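Local coordinates for glutaconate CoA-transferase subunit A (Acidaminococcus fermentans, PDB 1POI), which catalyses, together with subunit B in a heterooctamer of four A and four B chains, transfer of the CoA moiety from acetyl-CoA to glutaconate or (R)-2-hydroxyglutarate, at residues S1-T5 against S183-T187; D58-N63 against F273-C277; D149-I154 against V164-P168. All coordinates share one frame. Residue numbers count along the deposited sequence, not the author numbering.

In the fold
The chain starts in interaction 1, where S1-T5, the lead-in to helix 6-13, meets the turn 183-187 between strands 181-182 and 188-189; that contact closes a loop which takes in five strands of the seven-stranded parallel sheet. Interaction 2 begins inside this loop, at the end of helix 55-62, and closes far beyond it on helix 270-282, so interactions 1 and 2 cross along the chain and the C-terminal helices are tied back to an early helix. Interaction 3, the hairpin of strands 152-156 and 162-168, nests inside both loops, in a separate three-stranded antiparallel sheet. None of the contacts touch: their centres lie 30 to 39 Å apart.

Interaction 1 of 3, residues S1-T5 against S183-T187; sequences SKVMT and SPDGT
A type I beta turn from S183 to G186 receives the N-terminal tail, which runs past it with K2 bent at phi/psi -106/18° and V3 and M4 extended, just before helix 6-13. The turn closes through G186 N to S183 O (3.1 Å), and S183 N to T187 O (2.8 Å) ties its ends. G186 has phi/psi 97/-4°, where a side chain would run into the preceding carbonyl. The nearest CA pair is S1-P184, 4.9 Å apart, and the main link is K2 N to P184 O, 2.8 Å and nearly straight at 164°. The same corner holds an Asx turn: D185, chi1 p, points away from the tail and its OD1 accepts from T187 N at 2.9 Å, while its OD2 forms a salt bridge with R221. K2, m then t throughout, stretches along the turn, with CE 3.4 Å from D185 O; NZ bonds only weakly to that oxygen (3.4 Å), its stronger partner being V234 O. Backbone hydrogen bonds of K2 and M4 with V237 fasten the tail to strand 236-239, outermost within this chain. On the apolar side, V3 CG2 packs 3.9 Å from P184 CB, and both side chains touch I214.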
# COMPACT_ATOMS: atom_id res chain seq x y z
N SER A 1 -3.09 9.56 27.79
CA SER A 1 -2.28 8.67 26.92
C SER A 1 -0.99 8.36 27.64
O SER A 1 -0.82 8.73 28.81
CB SER A 1 -1.98 9.40 25.62
OG SER A 1 -1.60 10.74 25.88
N LYS A 2 -0.09 7.68 26.95
CA LYS A 2 1.19 7.33 27.52
C LYS A 2 2.29 8.20 26.93
O LYS A 2 3.48 7.87 27.03
CB LYS A 2 1.45 5.86 27.24
CG LYS A 2 0.23 5.03 27.59
CD LYS A 2 0.55 3.56 27.60
CE LYS A 2 -0.68 2.77 27.92
NZ LYS A 2 -0.39 1.33 27.81
N VAL A 3 1.88 9.32 26.35
CA VAL A 3 2.81 10.24 25.71
C VAL A 3 3.45 11.12 26.74
O VAL A 3 2.77 11.88 27.43
CB VAL A 3 2.10 11.12 24.67
CG1 VAL A 3 3.13 12.00 23.97
CG2 VAL A 3 1.38 10.26 23.66
N MET A 4 4.78 11.02 26.84
CA MET A 4 5.53 11.80 27.80
C MET A 4 6.94 12.08 27.30
O MET A 4 7.48 11.31 26.50
CB MET A 4 5.54 11.06 29.14
CG MET A 4 6.47 9.89 29.23
SD MET A 4 6.14 8.94 30.75
CE MET A 4 5.69 10.26 31.92
N THR A 5 7.53 13.18 27.75
CA THR A 5 8.87 13.55 27.32
C THR A 5 9.90 12.50 27.68
O THR A 5 9.72 11.74 28.62
CB THR A 5 9.31 14.91 27.92
OG1 THR A 5 9.99 14.71 29.17
CG2 THR A 5 8.10 15.81 28.12
N SER A 183 1.16 4.73 18.94
CA SER A 183 -0.04 5.51 19.23
C SER A 183 0.01 6.06 20.66
O SER A 183 0.90 5.68 21.46
CB SER A 183 -1.28 4.61 19.07
OG SER A 183 -1.01 3.29 19.54
N PRO A 184 -0.90 6.98 21.01
CA PRO A 184 -0.84 7.49 22.37
C PRO A 184 -1.17 6.38 23.40
O PRO A 184 -0.83 6.51 24.57
CB PRO A 184 -1.90 8.58 22.37
CG PRO A 184 -1.82 9.09 20.98
CD PRO A 184 -1.79 7.82 20.19
N ASP A 185 -1.82 5.31 22.98
CA ASP A 185 -2.13 4.25 23.92
C ASP A 185 -1.07 3.19 24.00
O ASP A 185 -1.28 2.15 24.62
CB ASP A 185 -3.50 3.61 23.64
CG ASP A 185 -3.53 2.76 22.36
OD1 ASP A 185 -2.50 2.24 21.89
OD2 ASP A 185 -4.65 2.62 21.83
N GLY A 186 0.04 3.40 23.30
CA GLY A 186 1.12 2.43 23.36
C GLY A 186 1.21 1.40 22.25
O GLY A 186 2.14 0.59 22.26
N THR A 187 0.25 1.38 21.31
CA THR A 187 0.35 0.43 20.21
C THR A 187 1.60 0.82 19.39
O THR A 187 1.76 1.98 18.96
CB THR A 187 -0.89 0.43 19.31
OG1 THR A 187 -2.07 0.58 20.11
CG2 THR A 187 -0.98 -0.87 18.57

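Interaction 2 of 3, residues D58-N63 against F273-C277; sequences DMLIGN and FDAFC
Helix 58-62, the last turn of helix 55-62, faces helix 273-277 across 11.5 Å at closest approach of the axes, signed crossing angle -115°. The nearest CA pairs are N63-D274 (7.9 Å), G62-F273 (8.0 Å) and M59-C277 (8.5 Å). F273 points its CA-CB bond toward helix 58-62, and chi1 t, chi2 77° lay the ring against it. M59 O lies at the ring's edge, 4.0 Å from F273 CZ, and G62 C is 3.9 Å from F273 CE2; a CB on G62 would come within 3.1 Å of CE2, so the missing side chain lets the ring in. M59 takes the m, t, p rotamer, which carries CE to 3.9 Å from F276 CE1, at the ring edge, and 4.1 Å from C277 SG. F276, chi1 t, also packs edge-to-face on the ring of Y263, whose hydroxyl bonds D58 OD2. N63, first to leave helical phi/psi, turns its amide back with chi1 m and chi2 -94°: ND2 donates to M59 O at 2.8 Å and to C277 SG (chi1 m) at 3.6 Å, 169°. N63 OD1 accepts from a water at 3.2 Å, which also donates to D274 OD1 at 3.1 Å. This is plain packing of helix 55-62 against helix 270-282, in which one asparagine amide uses both ends, so the helix terminus is held by directed polar bonds as well as by aromatic and sulphur contacts.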
# COMPACT_ATOMS: atom_id res chain seq x y z
N ASP A 58 28.32 0.15 25.08
CA ASP A 58 29.68 0.63 25.25
C ASP A 58 29.65 1.93 26.02
O ASP A 58 30.42 2.13 26.95
CB ASP A 58 30.36 0.89 23.93
CG ASP A 58 31.86 0.86 24.05
OD1 ASP A 58 32.36 -0.16 24.57
OD2 ASP A 58 32.54 1.83 23.63
N MET A 59 28.74 2.81 25.64
CA MET A 59 28.66 4.07 26.32
C MET A 59 28.34 3.90 27.80
O MET A 59 29.00 4.50 28.65
CB MET A 59 27.70 4.99 25.59
CG MET A 59 28.21 5.36 24.20
SD MET A 59 27.12 6.54 23.42
CE MET A 59 27.62 8.01 24.18
N LEU A 60 27.39 3.01 28.13
CA LEU A 60 27.02 2.75 29.52
C LEU A 60 28.22 2.19 30.30
O LEU A 60 28.55 2.68 31.37
CB LEU A 60 25.85 1.76 29.59
CG LEU A 60 24.51 2.23 29.01
CD1 LEU A 60 23.48 1.09 29.03
CD2 LEU A 60 24.00 3.45 29.77
N ILE A 61 28.88 1.18 29.74
CA ILE A 61 30.04 0.57 30.38
C ILE A 61 31.14 1.59 30.65
O ILE A 61 31.55 1.79 31.80
CB ILE A 61 30.61 -0.57 29.53
CG1 ILE A 61 29.60 -1.70 29.41
CG2 ILE A 61 31.90 -1.08 30.12
CD1 ILE A 61 30.04 -2.79 28.49
N GLY A 62 31.61 2.25 29.58
CA GLY A 62 32.65 3.25 29.70
C GLY A 62 32.32 4.34 30.70
O GLY A 62 33.22 4.88 31.33
N ASN A 63 31.05 4.71 30.80
CA ASN A 63 30.63 5.70 31.78
C ASN A 63 30.38 5.01 33.14
O ASN A 63 29.65 5.51 34.00
CB ASN A 63 29.35 6.40 31.33
CG ASN A 63 29.60 7.52 30.33
OD1 ASN A 63 29.74 8.70 30.71
ND2 ASN A 63 29.63 7.17 29.04
N PHE A 273 37.23 9.62 25.04
CA PHE A 273 35.87 9.14 25.28
C PHE A 273 35.04 10.10 26.11
O PHE A 273 33.96 10.54 25.69
CB PHE A 273 35.91 7.78 25.97
CG PHE A 273 34.55 7.22 26.23
CD1 PHE A 273 33.82 6.63 25.20
CD2 PHE A 273 33.97 7.33 27.49
CE1 PHE A 273 32.52 6.18 25.42
CE2 PHE A 273 32.67 6.89 27.72
CZ PHE A 273 31.94 6.31 26.68
N ASP A 274 35.55 10.44 27.30
CA ASP A 274 34.86 11.33 28.22
C ASP A 274 34.65 12.69 27.61
O ASP A 274 33.63 13.33 27.84
CB ASP A 274 35.64 11.46 29.53
CG ASP A 274 35.61 10.18 30.34
OD1 ASP A 274 34.50 9.62 30.52
OD2 ASP A 274 36.69 9.74 30.79
N ALA A 275 35.63 13.11 26.82
CA ALA A 275 35.59 14.39 26.11
C ALA A 275 34.41 14.35 25.14
O ALA A 275 33.58 15.27 25.11
CB ALA A 275 36.89 14.59 25.36
N PHE A 276 34.34 13.26 24.37
CA PHE A 276 33.27 13.02 23.42
C PHE A 276 31.93 13.07 24.12
O PHE A 276 31.02 13.77 23.68
CB PHE A 276 33.44 11.65 22.78
CG PHE A 276 32.22 11.18 22.04
CD1 PHE A 276 31.20 10.49 22.71
CD2 PHE A 276 32.07 11.45 20.67
CE1 PHE A 276 30.05 10.09 22.03
CE2 PHE A 276 30.93 11.06 19.98
CZ PHE A 276 29.91 10.38 20.66
N CYS A 277 31.81 12.31 25.21
CA CYS A 277 30.56 12.30 25.95
C CYS A 277 30.16 13.65 26.49
O CYS A 277 28.98 13.99 26.47
CB CYS A 277 30.57 11.28 27.09
SG CYS A 277 30.59 9.57 26.57
O HOH W 1 31.75 11.12 30.27

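Interaction 3 of 3, residues D149-I154 against V164-P168; sequences DKFKYI and VVAVP
Aromatic and branched side chains stand over one face of the strand pair 152-154 and 164-168: Y153 CE1 is 3.3 Å from V165 CG2, and F151 CD2 (chi1 p) lies 3.7 Å from V165 CG1. On the opposite face, I154 (p, t) sets CG1 3.6 Å from V164 CG2 and CD1 4.1 Å from A166 CB, beside F118. This is a beta hairpin, strands 152-156 and 162-168, whose second strand is central in a three-stranded antiparallel sheet with 118-121. The short strand axes approach to 4.7 Å with 136° between N-to-C directions. K152-A166 and I154-V164 are hydrogen-bonded pairs: K152 N-A166 O 3.1 Å, A166 N-K152 O 2.8 Å, I154 N-V164 O 2.9 Å and V164 N-I154 O 2.7 Å. Between them Y153-V165 is non-hydrogen-bonded, CA atoms 4.7 Å apart. Before the strand, K150 O meets P168 CD at 3.3 Å. Further out, K150, all t, reaches E98 in a salt bridge, Y153 OH bonds T130, and K152 packs on F158 of another copy of subunit A.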
# COMPACT_ATOMS: atom_id res chain seq x y z
N ASP A 149 23.40 -19.14 39.81
CA ASP A 149 24.01 -20.12 38.89
C ASP A 149 23.93 -19.69 37.44
O ASP A 149 22.88 -19.23 36.97
CB ASP A 149 23.34 -21.48 39.02
CG ASP A 149 23.65 -22.15 40.32
OD1 ASP A 149 24.73 -22.76 40.45
OD2 ASP A 149 22.80 -22.06 41.22
N LYS A 150 25.07 -19.77 36.75
CA LYS A 150 25.13 -19.43 35.34
C LYS A 150 24.23 -20.46 34.60
O LYS A 150 23.34 -20.09 33.83
CB LYS A 150 26.57 -19.52 34.84
CG LYS A 150 26.72 -19.24 33.36
CD LYS A 150 28.15 -19.37 32.90
CE LYS A 150 28.24 -18.99 31.44
NZ LYS A 150 29.61 -18.68 31.01
N PHE A 151 24.43 -21.74 34.89
CA PHE A 151 23.63 -22.80 34.28
C PHE A 151 23.66 -24.03 35.19
O PHE A 151 24.34 -24.04 36.22
CB PHE A 151 24.21 -23.16 32.89
CG PHE A 151 25.46 -23.99 32.94
CD1 PHE A 151 26.69 -23.39 33.14
CD2 PHE A 151 25.40 -25.37 32.85
CE1 PHE A 151 27.86 -24.17 33.26
CE2 PHE A 151 26.55 -26.15 32.97
CZ PHE A 151 27.78 -25.56 33.17
N LYS A 152 22.94 -25.07 34.80
CA LYS A 152 22.90 -26.32 35.56
C LYS A 152 22.66 -27.46 34.57
O LYS A 152 21.78 -27.37 33.73
CB LYS A 152 21.75 -26.27 36.57
CG LYS A 152 22.18 -26.31 38.01
CD LYS A 152 21.17 -25.61 38.91
CE LYS A 152 21.34 -26.00 40.37
NZ LYS A 152 22.73 -25.78 40.90
N TYR A 153 23.52 -28.47 34.60
CA TYR A 153 23.36 -29.62 33.71
C TYR A 153 22.26 -30.50 34.29
O TYR A 153 22.32 -30.87 35.46
CB TYR A 153 24.63 -30.46 33.62
CG TYR A 153 25.69 -29.91 32.70
CD1 TYR A 153 25.37 -29.55 31.39
CD2 TYR A 153 27.00 -29.79 33.12
CE1 TYR A 153 26.34 -29.07 30.53
CE2 TYR A 153 27.98 -29.31 32.27
CZ TYR A 153 27.65 -28.96 30.97
OH TYR A 153 28.62 -28.49 30.11
N ILE A 154 21.28 -30.85 33.48
CA ILE A 154 20.19 -31.67 33.99
C ILE A 154 19.93 -32.77 33.01
O ILE A 154 20.24 -32.63 31.85
CB ILE A 154 18.91 -30.83 34.18
CG1 ILE A 154 18.38 -30.35 32.82
CG2 ILE A 154 19.19 -29.66 35.11
CD1 ILE A 154 16.97 -29.77 32.87
N VAL A 164 20.96 -31.96 29.32
CA VAL A 164 20.85 -30.68 28.63
C VAL A 164 21.34 -29.58 29.59
O VAL A 164 21.57 -29.84 30.78
CB VAL A 164 19.36 -30.41 28.16
CG1 VAL A 164 18.67 -31.70 27.75
CG2 VAL A 164 18.54 -29.68 29.24
N VAL A 165 21.51 -28.37 29.08
CA VAL A 165 21.97 -27.25 29.87
C VAL A 165 20.74 -26.44 30.21
O VAL A 165 19.97 -26.07 29.30
CB VAL A 165 22.96 -26.38 29.05
CG1 VAL A 165 23.32 -25.10 29.79
CG2 VAL A 165 24.22 -27.18 28.76
N ALA A 166 20.48 -26.25 31.50
CA ALA A 166 19.32 -25.47 31.92
C ALA A 166 19.84 -24.08 32.21
O ALA A 166 20.90 -23.93 32.83
CB ALA A 166 18.68 -26.08 33.14
N VAL A 167 19.09 -23.07 31.79
CA VAL A 167 19.50 -21.69 31.94
C VAL A 167 18.40 -20.86 32.61
O VAL A 167 17.23 -20.97 32.26
CB VAL A 167 19.87 -21.10 30.54
CG1 VAL A 167 19.86 -19.62 30.54
CG2 VAL A 167 21.23 -21.56 30.13
N PRO A 168 18.77 -20.00 33.56
CA PRO A 168 17.77 -19.18 34.25
C PRO A 168 17.13 -18.17 33.31
O PRO A 168 17.84 -17.48 32.58
CB PRO A 168 18.60 -18.44 35.31
CG PRO A 168 19.80 -19.31 35.49
CD PRO A 168 20.12 -19.71 34.09